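Local coordinates for putative restriction endonuclease domain-containing protein (Anabaena variabilis, PDB 3OT2) that is of unknown function but probably acts as a nuclease, being a putative restriction endonuclease of the PDDEXK clan, at residues S51-N54 with S55-P59; S83-I86 with W87-P91; G96-A99 with N100-I104; C71-D75 with H76-P80. All blocks are in the same frame, centred on the assembly; numbering follows the deposited sequence.

Overall arrangement
Along the chain the order is contact 1, 4, 2 and 3. Contact 1 lies late in helix 40-57, which packs on the mixed central sheet; contact 2 leaves that sheet at the end of strand 82-86. Their centres lie about 13 Å apart, and Ile-53 touches Val-84. Contact 3, about 9 Å from contact 2 between centres, belongs to the loop leading to strand 108-112. Contact 4 is a hairpin about 14 Å from contact 3 and, across the chain's centre, about 24 Å from contact 1, both centre to centre. Phe-102 of contact 3 meets Phe-85 of contact 2 and pairs with Thr-72 of contact 4, so the loop bridges strand 82-86 and the hairpin.

Contact 1 (S51-N54 with S55-P59); sequences SVIN and SVVKP
Lys-58 leans back over Asn-54, one helical turn earlier, and its side chain can be followed outward atom by atom. CB sits 3.2 Å from Asn-54 O, the same oxygen that takes the backbone bond from Lys-58 N at 2.8 Å. CG comes near Asn-54 OD1, and CD lies 3.9 Å from that OD1, so the methylenes slant across the amide rather than running along it. The chain then bends at its third torsion (chi3 90°) and carries CE and NZ away from the turn. The polar end of the amide is engaged elsewhere: OD1 accepts a hydrogen bond from Ala-65 N on strand 63-67.

A second polar feature is Ser-55. Its OG stands between its own backbone N and carbonyl carbon (chi1 74°), which folds the hydroxyl back to donate to Val-52 O at 2.7 Å. That carbonyl also has a weak bond from Val-56 N, which is shared between two oxygens: the other, Ile-53 O, is 3.0 Å away and again weakly bound. Val-57 N, by contrast, makes a regular bond to Ile-53 O at 2.9 Å, nearly along the C=O axis. On this buried side Ile-53 and Val-57 lie side by side, CG2 to CG2 at 3.9 Å, and Ile-53 goes on to meet Trp-108 and Ile-110 of strand 108-112. The geometry is that of the C-terminal part of an amphipathic alpha helix laid on the central sheet, consistent with the alpha/beta core expected of the PDDEXK clan.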
loop_
_atom_site.group_PDB
_atom_site.type_symbol
_atom_site.label_atom_id
_atom_site.label_comp_id
_atom_site.label_asym_id
_atom_site.label_seq_id
_atom_site.Cartn_x
_atom_site.Cartn_y
_atom_site.Cartn_z
ATOM N N SER A 51 -13.697 -19.868 -5.792
ATOM C CA SER A 51 -14.000 -21.021 -6.625
ATOM C C SER A 51 -12.724 -21.583 -7.275
ATOM O O SER A 51 -12.455 -22.785 -7.174
ATOM C CB SER A 51 -15.023 -20.621 -7.689
ATOM O OG SER A 51 -15.267 -21.668 -8.615
ATOM N N VAL A 52 -11.919 -20.701 -7.885
ATOM C CA VAL A 52 -10.689 -21.091 -8.577
ATOM C C VAL A 52 -9.647 -21.646 -7.557
ATOM O O VAL A 52 -9.090 -22.718 -7.795
ATOM C CB VAL A 52 -10.155 -19.922 -9.433
ATOM C CG1 VAL A 52 -8.746 -20.198 -9.920
ATOM C CG2 VAL A 52 -11.072 -19.682 -10.628
ATOM N N ILE A 53 -9.427 -20.960 -6.419
ATOM C CA ILE A 53 -8.496 -21.461 -5.404
ATOM C C ILE A 53 -8.939 -22.853 -4.892
ATOM O O ILE A 53 -8.125 -23.788 -4.866
ATOM C CB ILE A 53 -8.329 -20.448 -4.240
ATOM C CG1 ILE A 53 -7.617 -19.158 -4.744
ATOM C CG2 ILE A 53 -7.550 -21.088 -3.053
ATOM C CD1 ILE A 53 -7.816 -18.023 -3.846
ATOM N N ASN A 54 -10.216 -23.001 -4.517
ATOM C CA ASN A 54 -10.717 -24.270 -3.979
ATOM C C ASN A 54 -10.648 -25.402 -5.010
ATOM O O ASN A 54 -10.315 -26.538 -4.633
ATOM C CB ASN A 54 -12.128 -24.121 -3.423
ATOM C CG ASN A 54 -12.144 -23.598 -2.007
ATOM O OD1 ASN A 54 -11.216 -23.812 -1.232
ATOM N ND2 ASN A 54 -13.230 -22.953 -1.610
ATOM N N SER A 55 -10.849 -25.093 -6.313
ATOM C CA SER A 55 -10.745 -26.128 -7.354
ATOM C C SER A 55 -9.325 -26.730 -7.371
ATOM O O SER A 55 -9.174 -27.907 -7.654
ATOM C CB SER A 55 -11.109 -25.564 -8.730
ATOM O OG SER A 55 -10.066 -24.735 -9.216
ATOM N N VAL A 56 -8.319 -25.929 -6.988
ATOM C CA VAL A 56 -6.901 -26.305 -6.929
ATOM C C VAL A 56 -6.528 -26.948 -5.571
ATOM O O VAL A 56 -5.831 -27.968 -5.571
ATOM C CB VAL A 56 -5.993 -25.073 -7.254
ATOM C CG1 VAL A 56 -4.501 -25.385 -7.026
ATOM C CG2 VAL A 56 -6.211 -24.604 -8.690
ATOM N N VAL A 57 -6.973 -26.394 -4.436
ATOM C CA VAL A 57 -6.511 -26.913 -3.134
ATOM C C VAL A 57 -7.479 -27.840 -2.366
ATOM O O VAL A 57 -7.007 -28.588 -1.511
ATOM C CB VAL A 57 -6.050 -25.766 -2.191
ATOM C CG1 VAL A 57 -4.821 -25.058 -2.759
ATOM C CG2 VAL A 57 -7.187 -24.779 -1.875
ATOM N N LYS A 58 -8.798 -27.768 -2.602
ATOM C CA LYS A 58 -9.745 -28.568 -1.827
ATOM C C LYS A 58 -9.778 -30.065 -2.213
ATOM O O LYS A 58 -9.820 -30.854 -1.270
ATOM C CB LYS A 58 -11.166 -27.982 -1.895
ATOM C CG LYS A 58 -11.850 -27.876 -0.543
ATOM C CD LYS A 58 -13.201 -27.167 -0.639
ATOM C CE LYS A 58 -14.291 -28.157 -0.900
ATOM N NZ LYS A 58 -15.618 -27.514 -0.852
ATOM N N PRO A 59 -9.753 -30.514 -3.511
ATOM C CA PRO A 59 -9.858 -31.970 -3.785
ATOM C C PRO A 59 -8.853 -32.865 -3.038
ATOM O O PRO A 59 -9.278 -33.888 -2.511
ATOM C CB PRO A 59 -9.625 -32.069 -5.293
ATOM C CG PRO A 59 -10.077 -30.744 -5.830
ATOM C CD PRO A 59 -9.725 -29.738 -4.773
#

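Contact 2 (S83-I86 with W87-P91)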
loop_
_atom_site.group_PDB
_atom_site.type_symbol
_atom_site.label_atom_id
_atom_site.label_comp_id
_atom_site.label_asym_id
_atom_site.label_seq_id
_atom_site.Cartn_x
_atom_site.Cartn_y
_atom_site.Cartn_z
ATOM N N SER A 83 -10.120 -15.840 3.031
ATOM C CA SER A 83 -9.108 -16.418 3.911
ATOM C C SER A 83 -8.815 -17.831 3.452
ATOM O O SER A 83 -9.743 -18.617 3.265
ATOM C CB SER A 83 -9.632 -16.447 5.344
ATOM O OG SER A 83 -9.512 -15.145 5.868
ATOM N N VAL A 84 -7.542 -18.161 3.277
ATOM C CA VAL A 84 -7.147 -19.503 2.843
ATOM C C VAL A 84 -6.298 -20.131 3.955
ATOM O O VAL A 84 -5.327 -19.530 4.425
ATOM C CB VAL A 84 -6.429 -19.528 1.458
ATOM C CG1 VAL A 84 -6.321 -20.954 0.930
ATOM C CG2 VAL A 84 -7.148 -18.647 0.429
ATOM N N PHE A 85 -6.703 -21.327 4.403
ATOM C CA PHE A 85 -5.984 -22.053 5.467
ATOM C C PHE A 85 -5.547 -23.400 4.977
ATOM O O PHE A 85 -6.367 -24.109 4.398
ATOM C CB PHE A 85 -6.910 -22.268 6.694
ATOM C CG PHE A 85 -7.211 -21.029 7.499
ATOM C CD1 PHE A 85 -8.260 -20.195 7.149
ATOM C CD2 PHE A 85 -6.463 -20.715 8.628
ATOM C CE1 PHE A 85 -8.534 -19.051 7.891
ATOM C CE2 PHE A 85 -6.757 -19.580 9.386
ATOM C CZ PHE A 85 -7.789 -18.756 9.011
ATOM N N ILE A 86 -4.285 -23.792 5.257
ATOM C CA ILE A 86 -3.778 -25.127 4.926
ATOM C C ILE A 86 -4.558 -26.101 5.834
ATOM O O ILE A 86 -5.056 -25.677 6.899
ATOM C CB ILE A 86 -2.230 -25.261 5.022
ATOM C CG1 ILE A 86 -1.720 -25.170 6.494
ATOM C CG2 ILE A 86 -1.551 -24.235 4.079
ATOM C CD1 ILE A 86 -0.193 -25.404 6.705
ATOM N N TRP A 87 -4.719 -27.370 5.392
ATOM C CA TRP A 87 -5.571 -28.329 6.077
ATOM C C TRP A 87 -5.234 -28.504 7.544
ATOM O O TRP A 87 -6.157 -28.473 8.352
ATOM C CB TRP A 87 -5.552 -29.692 5.379
ATOM C CG TRP A 87 -6.909 -30.337 5.345
ATOM C CD1 TRP A 87 -7.368 -31.321 6.173
ATOM C CD2 TRP A 87 -8.005 -29.994 4.477
ATOM N NE1 TRP A 87 -8.675 -31.622 5.862
ATOM C CE2 TRP A 87 -9.087 -30.826 4.820
ATOM C CE3 TRP A 87 -8.187 -29.045 3.457
ATOM C CZ2 TRP A 87 -10.325 -30.765 4.151
ATOM C CZ3 TRP A 87 -9.404 -28.999 2.789
ATOM C CH2 TRP A 87 -10.449 -29.867 3.125
ATOM N N SER A 88 -3.933 -28.645 7.900
ATOM C CA SER A 88 -3.477 -28.860 9.289
ATOM C C SER A 88 -3.816 -27.687 10.228
ATOM O O SER A 88 -3.840 -27.876 11.439
ATOM C CB SER A 88 -1.973 -29.113 9.320
ATOM O OG SER A 88 -1.244 -27.988 8.848
ATOM N N ARG A 89 -4.058 -26.486 9.679
ATOM C CA ARG A 89 -4.349 -25.284 10.472
ATOM C C ARG A 89 -5.852 -24.973 10.571
ATOM O O ARG A 89 -6.209 -24.066 11.313
ATOM C CB ARG A 89 -3.585 -24.067 9.901
ATOM C CG ARG A 89 -2.088 -24.154 10.195
ATOM C CD ARG A 89 -1.375 -22.898 9.747
ATOM N NE ARG A 89 -1.513 -21.810 10.720
ATOM C CZ ARG A 89 -2.190 -20.694 10.506
ATOM N NH1 ARG A 89 -2.835 -20.509 9.360
ATOM N NH2 ARG A 89 -2.245 -19.757 11.439
ATOM N N ILE A 90 -6.733 -25.732 9.884
ATOM C CA ILE A 90 -8.180 -25.488 9.967
ATOM C C ILE A 90 -8.664 -25.982 11.360
ATOM O O ILE A 90 -8.544 -27.170 11.633
ATOM C CB ILE A 90 -8.972 -26.141 8.790
ATOM C CG1 ILE A 90 -8.570 -25.534 7.428
ATOM C CG2 ILE A 90 -10.504 -26.015 9.013
ATOM C CD1 ILE A 90 -8.992 -26.314 6.198
ATOM N N PRO A 91 -9.146 -25.086 12.271
ATOM C CA PRO A 91 -9.628 -25.565 13.585
ATOM C C PRO A 91 -10.875 -26.441 13.422
ATOM O O PRO A 91 -11.784 -26.108 12.663
ATOM C CB PRO A 91 -9.919 -24.277 14.357
ATOM C CG PRO A 91 -10.169 -23.254 13.322
ATOM C CD PRO A 91 -9.312 -23.625 12.138
#
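This is a tight 3-10 turn at the end of strand 82-86: past Ile-86 the chain curls back, so that Arg-89 and Ile-90 meet Phe-85 and Ile-86. The defining bond runs from Arg-89 N to Ile-86 O, 3.1 Å with an N-H...O angle of 146°. The donor stands well above the carbonyl plane, 51° out of it, consistent with the tight curl. Within the turn, Ile-90 N bonds to Trp-87 O.

Side chains pack on the turn. The aliphatic part of Arg-89 slants across Ile-86, CG to CG1 at 3.9 Å. Ile-86 can reach that way because its CG1 is set between backbone N and carbonyl carbon (chi1 69°), which also brings CD1 to 3.5 Å from Ser-88 OG. Bent at chi3, the arginine then turns its NH1 toward Phe-85, 3.7 Å from CD2, with guanidinium and ring planes only 16° apart but meeting obliquely. The charge is matched by Asp-107, which forms a salt bridge with NH1 and also accepts Ile-86 N; NH1 bonds Ala-105 O as well. With an alanine in place of this arginine, Asp-107 would probably lose its cationic mate and a gap would be likely to open beside Ile-86.

Ile-90 CG1 packs 3.7 Å from Phe-85 CB, and its CD1 lies over one face of the Trp-87 ring, offset toward its rim. Strand 82-86 runs between strands 63-67 and 108-112, bonded to both through Phe-85 with Arg-64 and Val-84 with Trp-108.

Contact 3 (G96-A99 with N100-I104); sequences GEIA and NIFLI
Ala-99 and Phe-102 meet through a carbonyl and a ring edge: Ala-99 O lies 3.5 Å from Phe-102 CE1, near the ring plane. An oxygen in this place faces the outward C-H groups of the ring, an approach that is likely to be mildly favourable electrostatically. The same edge receives Ile-98, whose CG2 is 3.6 Å from Phe-102 CZ, the two side chains slanting past one another. Phe-102 reaches back this far because its first torsion (chi1 -81°) swings CG away from its own carbonyl carbon, which brings the ring edge back to the preceding residues.

Asn-100 forms the bend between them, and its side chain as a whole leaves the contact for the surface. Ala-99 CB also comes within 3.8 Å of Ile-101 O. The Phe-102 ring meets that of Phe-85 as well, planes about 60° apart. A serine in place of Phe-102 would probably open a gap beside Ile-98 CG2 and leave the Phe-85 ring without its aromatic partner.

The segment lies in the long loop between strands 82-86 and 108-112 and has no regular secondary structure. Ala-99 forms a backbone bond with Pro-91 and Phe-102 one with Thr-72, while Ile-98 reaches Arg-64 and Phe-66 of strand 63-67.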
loop_
_atom_site.group_PDB
_atom_site.type_symbol
_atom_site.label_atom_id
_atom_site.label_comp_id
_atom_site.label_asym_id
_atom_site.label_seq_id
_atom_site.Cartn_x
_atom_site.Cartn_y
_atom_site.Cartn_z
ATOM N N GLY A 96 -14.807 -33.670 14.006
ATOM C CA GLY A 96 -14.068 -33.429 12.778
ATOM C C GLY A 96 -14.594 -32.325 11.889
ATOM O O GLY A 96 -13.953 -32.014 10.888
ATOM N N GLU A 97 -15.750 -31.727 12.208
ATOM C CA GLU A 97 -16.244 -30.649 11.369
ATOM C C GLU A 97 -15.506 -29.358 11.713
ATOM O O GLU A 97 -14.983 -29.211 12.831
ATOM C CB GLU A 97 -17.747 -30.468 11.502
ATOM C CG GLU A 97 -18.161 -29.684 12.704
ATOM C CD GLU A 97 -19.663 -29.520 12.628
ATOM O OE1 GLU A 97 -20.351 -30.560 12.688
ATOM O OE2 GLU A 97 -20.153 -28.389 12.405
ATOM N N ILE A 98 -15.493 -28.410 10.772
ATOM C CA ILE A 98 -14.804 -27.135 10.973
ATOM C C ILE A 98 -15.489 -26.366 12.113
ATOM O O ILE A 98 -16.713 -26.374 12.215
ATOM C CB ILE A 98 -14.717 -26.319 9.666
ATOM C CG1 ILE A 98 -13.929 -27.122 8.579
ATOM C CG2 ILE A 98 -14.055 -24.960 9.927
ATOM C CD1 ILE A 98 -13.869 -26.511 7.145
ATOM N N ALA A 99 -14.667 -25.784 12.995
ATOM C CA ALA A 99 -15.059 -24.971 14.136
ATOM C C ALA A 99 -15.735 -23.679 13.679
ATOM O O ALA A 99 -15.481 -23.210 12.563
ATOM C CB ALA A 99 -13.821 -24.630 14.956
ATOM N N ASN A 100 -16.570 -23.084 14.544
ATOM C CA ASN A 100 -17.230 -21.820 14.213
ATOM C C ASN A 100 -16.286 -20.615 14.408
ATOM O O ASN A 100 -16.483 -19.580 13.780
ATOM C CB ASN A 100 -18.494 -21.634 15.061
ATOM C CG ASN A 100 -19.468 -22.789 14.981
ATOM O OD1 ASN A 100 -19.805 -23.420 15.983
ATOM N ND2 ASN A 100 -19.897 -23.125 13.790
ATOM N N ILE A 101 -15.285 -20.745 15.281
ATOM C CA ILE A 101 -14.370 -19.660 15.654
ATOM C C ILE A 101 -12.952 -19.970 15.183
ATOM O O ILE A 101 -12.463 -21.082 15.351
ATOM C CB ILE A 101 -14.427 -19.397 17.195
ATOM C CG1 ILE A 101 -15.872 -19.187 17.722
ATOM C CG2 ILE A 101 -13.477 -18.277 17.668
ATOM C CD1 ILE A 101 -16.705 -17.877 17.306
ATOM N N PHE A 102 -12.298 -18.958 14.596
ATOM C CA PHE A 102 -10.918 -19.049 14.102
ATOM C C PHE A 102 -10.100 -18.035 14.861
ATOM O O PHE A 102 -10.328 -16.838 14.713
ATOM C CB PHE A 102 -10.855 -18.810 12.585
ATOM C CG PHE A 102 -11.193 -19.990 11.702
ATOM C CD1 PHE A 102 -12.452 -20.577 11.748
ATOM C CD2 PHE A 102 -10.282 -20.452 10.758
ATOM C CE1 PHE A 102 -12.782 -21.641 10.901
ATOM C CE2 PHE A 102 -10.620 -21.499 9.891
ATOM C CZ PHE A 102 -11.862 -22.096 9.980
ATOM N N LEU A 103 -9.194 -18.512 15.719
ATOM C CA LEU A 103 -8.371 -17.635 16.553
ATOM C C LEU A 103 -6.937 -17.525 16.014
ATOM O O LEU A 103 -5.997 -17.240 16.764
ATOM C CB LEU A 103 -8.383 -18.124 18.019
ATOM C CG LEU A 103 -9.748 -18.122 18.726
ATOM C CD1 LEU A 103 -9.670 -18.858 20.052
ATOM C CD2 LEU A 103 -10.268 -16.705 18.931
ATOM N N ILE A 104 -6.779 -17.698 14.695
ATOM C CA ILE A 104 -5.471 -17.702 14.036
ATOM C C ILE A 104 -5.516 -16.918 12.717
ATOM O O ILE A 104 -6.585 -16.699 12.154
ATOM C CB ILE A 104 -4.974 -19.168 13.800
ATOM C CG1 ILE A 104 -6.029 -20.027 13.061
ATOM C CG2 ILE A 104 -4.505 -19.847 15.120
ATOM C CD1 ILE A 104 -5.462 -21.216 12.364
#

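Contact 4 (C71-D75 with H76-P80); sequences CTFGD and HSTVP
Thr-72 OG1 and Ser-77 OG are hydrogen-bonded at 2.8 Å on one face of a small antiparallel hairpin, their residues forming the non-hydrogen-bonded pair. With chi1 at -176°, Ser-77 swings its OG away from the backbone N and toward Thr-72. Around this hydroxyl pair the two hydrogen-bonded pairs close: Cys-71 N reaches Thr-78 O at 2.7 Å with a nearly straight angle of 171°, and Thr-78 N returns the bond to Cys-71 O. At the turn, Phe-73 N bonds His-76 O at 2.9 Å and His-76 N bonds Phe-73 O at 3.0 Å, the latter donor sitting well above the carbonyl plane. Gly-74 and Asp-75, both with positive phi, make the two-residue loop of a type I' turn.

On the face bearing Cys-71, Phe-73, His-76 and Thr-78, a water joins Cys-71 O at 3.0 Å to Thr-78 OG1 at 2.7 Å and lies over one face of the Phe-73 ring, toward its rim.

Further residues position these groups. Arg-70 NH1 also holds Ser-77 OG, and Arg-70, Phe-15 and Leu-16 line the pocket of a bound 1,4-butanediol. His-128 of helix 119-131 stacks on His-76 and bonds Phe-73 O. Helix 12-15 packs against Thr-72 and Ser-77, and strand 25-28 joins strand 76-78 through Tyr-27.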
loop_
_atom_site.group_PDB
_atom_site.type_symbol
_atom_site.label_atom_id
_atom_site.label_comp_id
_atom_site.label_asym_id
_atom_site.label_seq_id
_atom_site.Cartn_x
_atom_site.Cartn_y
_atom_site.Cartn_z
ATOM N N CYS A 71 -11.467 -13.816 11.504
ATOM C CA CYS A 71 -10.182 -14.245 12.039
ATOM C C CYS A 71 -9.805 -13.312 13.169
ATOM O O CYS A 71 -9.656 -12.109 12.944
ATOM C CB CYS A 71 -9.121 -14.282 10.943
ATOM S SG CYS A 71 -9.451 -15.519 9.658
ATOM N N THR A 72 -9.715 -13.854 14.397
ATOM C CA THR A 72 -9.410 -13.070 15.595
ATOM C C THR A 72 -8.043 -13.475 16.136
ATOM O O THR A 72 -7.879 -14.598 16.604
ATOM C CB THR A 72 -10.528 -13.235 16.638
ATOM O OG1 THR A 72 -11.765 -12.877 16.030
ATOM C CG2 THR A 72 -10.308 -12.374 17.902
ATOM N N PHE A 73 -7.073 -12.540 16.109
ATOM C CA PHE A 73 -5.710 -12.793 16.574
ATOM C C PHE A 73 -4.980 -11.464 16.757
ATOM O O PHE A 73 -5.360 -10.461 16.150
ATOM C CB PHE A 73 -4.950 -13.703 15.570
ATOM C CG PHE A 73 -4.901 -13.138 14.168
ATOM C CD1 PHE A 73 -5.920 -13.403 13.258
ATOM C CD2 PHE A 73 -3.866 -12.300 13.775
ATOM C CE1 PHE A 73 -5.890 -12.860 11.976
ATOM C CE2 PHE A 73 -3.827 -11.770 12.482
ATOM C CZ PHE A 73 -4.842 -12.045 11.600
ATOM N N GLY A 74 -3.935 -11.483 17.577
ATOM C CA GLY A 74 -3.090 -10.326 17.869
ATOM C C GLY A 74 -3.831 -9.072 18.284
ATOM O O GLY A 74 -3.459 -7.975 17.856
ATOM N N ASP A 75 -4.890 -9.237 19.110
ATOM C CA ASP A 75 -5.767 -8.189 19.665
ATOM C C ASP A 75 -6.678 -7.532 18.587
ATOM O O ASP A 75 -7.288 -6.481 18.839
ATOM C CB ASP A 75 -4.973 -7.117 20.444
ATOM C CG ASP A 75 -5.812 -6.258 21.377
ATOM O OD1 ASP A 75 -6.643 -6.827 22.127
ATOM O OD2 ASP A 75 -5.657 -5.009 21.339
ATOM N N HIS A 76 -6.810 -8.176 17.411
ATOM C CA HIS A 76 -7.677 -7.697 16.329
ATOM C C HIS A 76 -8.679 -8.765 15.960
ATOM O O HIS A 76 -8.391 -9.951 16.124
ATOM C CB HIS A 76 -6.862 -7.320 15.060
ATOM C CG HIS A 76 -5.959 -6.116 15.177
ATOM N ND1 HIS A 76 -5.411 -5.522 14.047
ATOM C CD2 HIS A 76 -5.506 -5.458 16.276
ATOM C CE1 HIS A 76 -4.649 -4.533 14.495
ATOM N NE2 HIS A 76 -4.667 -4.464 15.828
ATOM N N SER A 77 -9.822 -8.357 15.408
ATOM C CA SER A 77 -10.837 -9.287 14.908
ATOM C C SER A 77 -11.269 -8.805 13.528
ATOM O O SER A 77 -11.967 -7.798 13.414
ATOM C CB SER A 77 -12.012 -9.400 15.869
ATOM O OG SER A 77 -12.889 -10.378 15.349
ATOM N N THR A 78 -10.789 -9.485 12.480
ATOM C CA THR A 78 -11.010 -9.054 11.104
ATOM C C THR A 78 -11.768 -10.084 10.275
ATOM O O THR A 78 -11.900 -11.243 10.663
ATOM C CB THR A 78 -9.667 -8.714 10.424
ATOM O OG1 THR A 78 -8.784 -9.838 10.483
ATOM C CG2 THR A 78 -8.999 -7.474 11.036
ATOM N N VAL A 79 -12.287 -9.625 9.134
ATOM C CA VAL A 79 -13.051 -10.444 8.204
ATOM C C VAL A 79 -12.460 -10.236 6.803
ATOM O O VAL A 79 -13.023 -9.474 6.010
ATOM C CB VAL A 79 -14.581 -10.159 8.255
ATOM C CG1 VAL A 79 -15.355 -11.181 7.419
ATOM C CG2 VAL A 79 -15.107 -10.146 9.686
ATOM N N PRO A 80 -11.341 -10.920 6.460
ATOM C CA PRO A 80 -10.783 -10.768 5.111
ATOM C C PRO A 80 -11.822 -11.169 4.068
ATOM O O PRO A 80 -12.641 -12.047 4.350
ATOM C CB PRO A 80 -9.591 -11.741 5.110
ATOM C CG PRO A 80 -9.209 -11.865 6.525
ATOM C CD PRO A 80 -10.525 -11.854 7.263
HETATM O O HOH W 1 -7.406 -10.099 12.765
#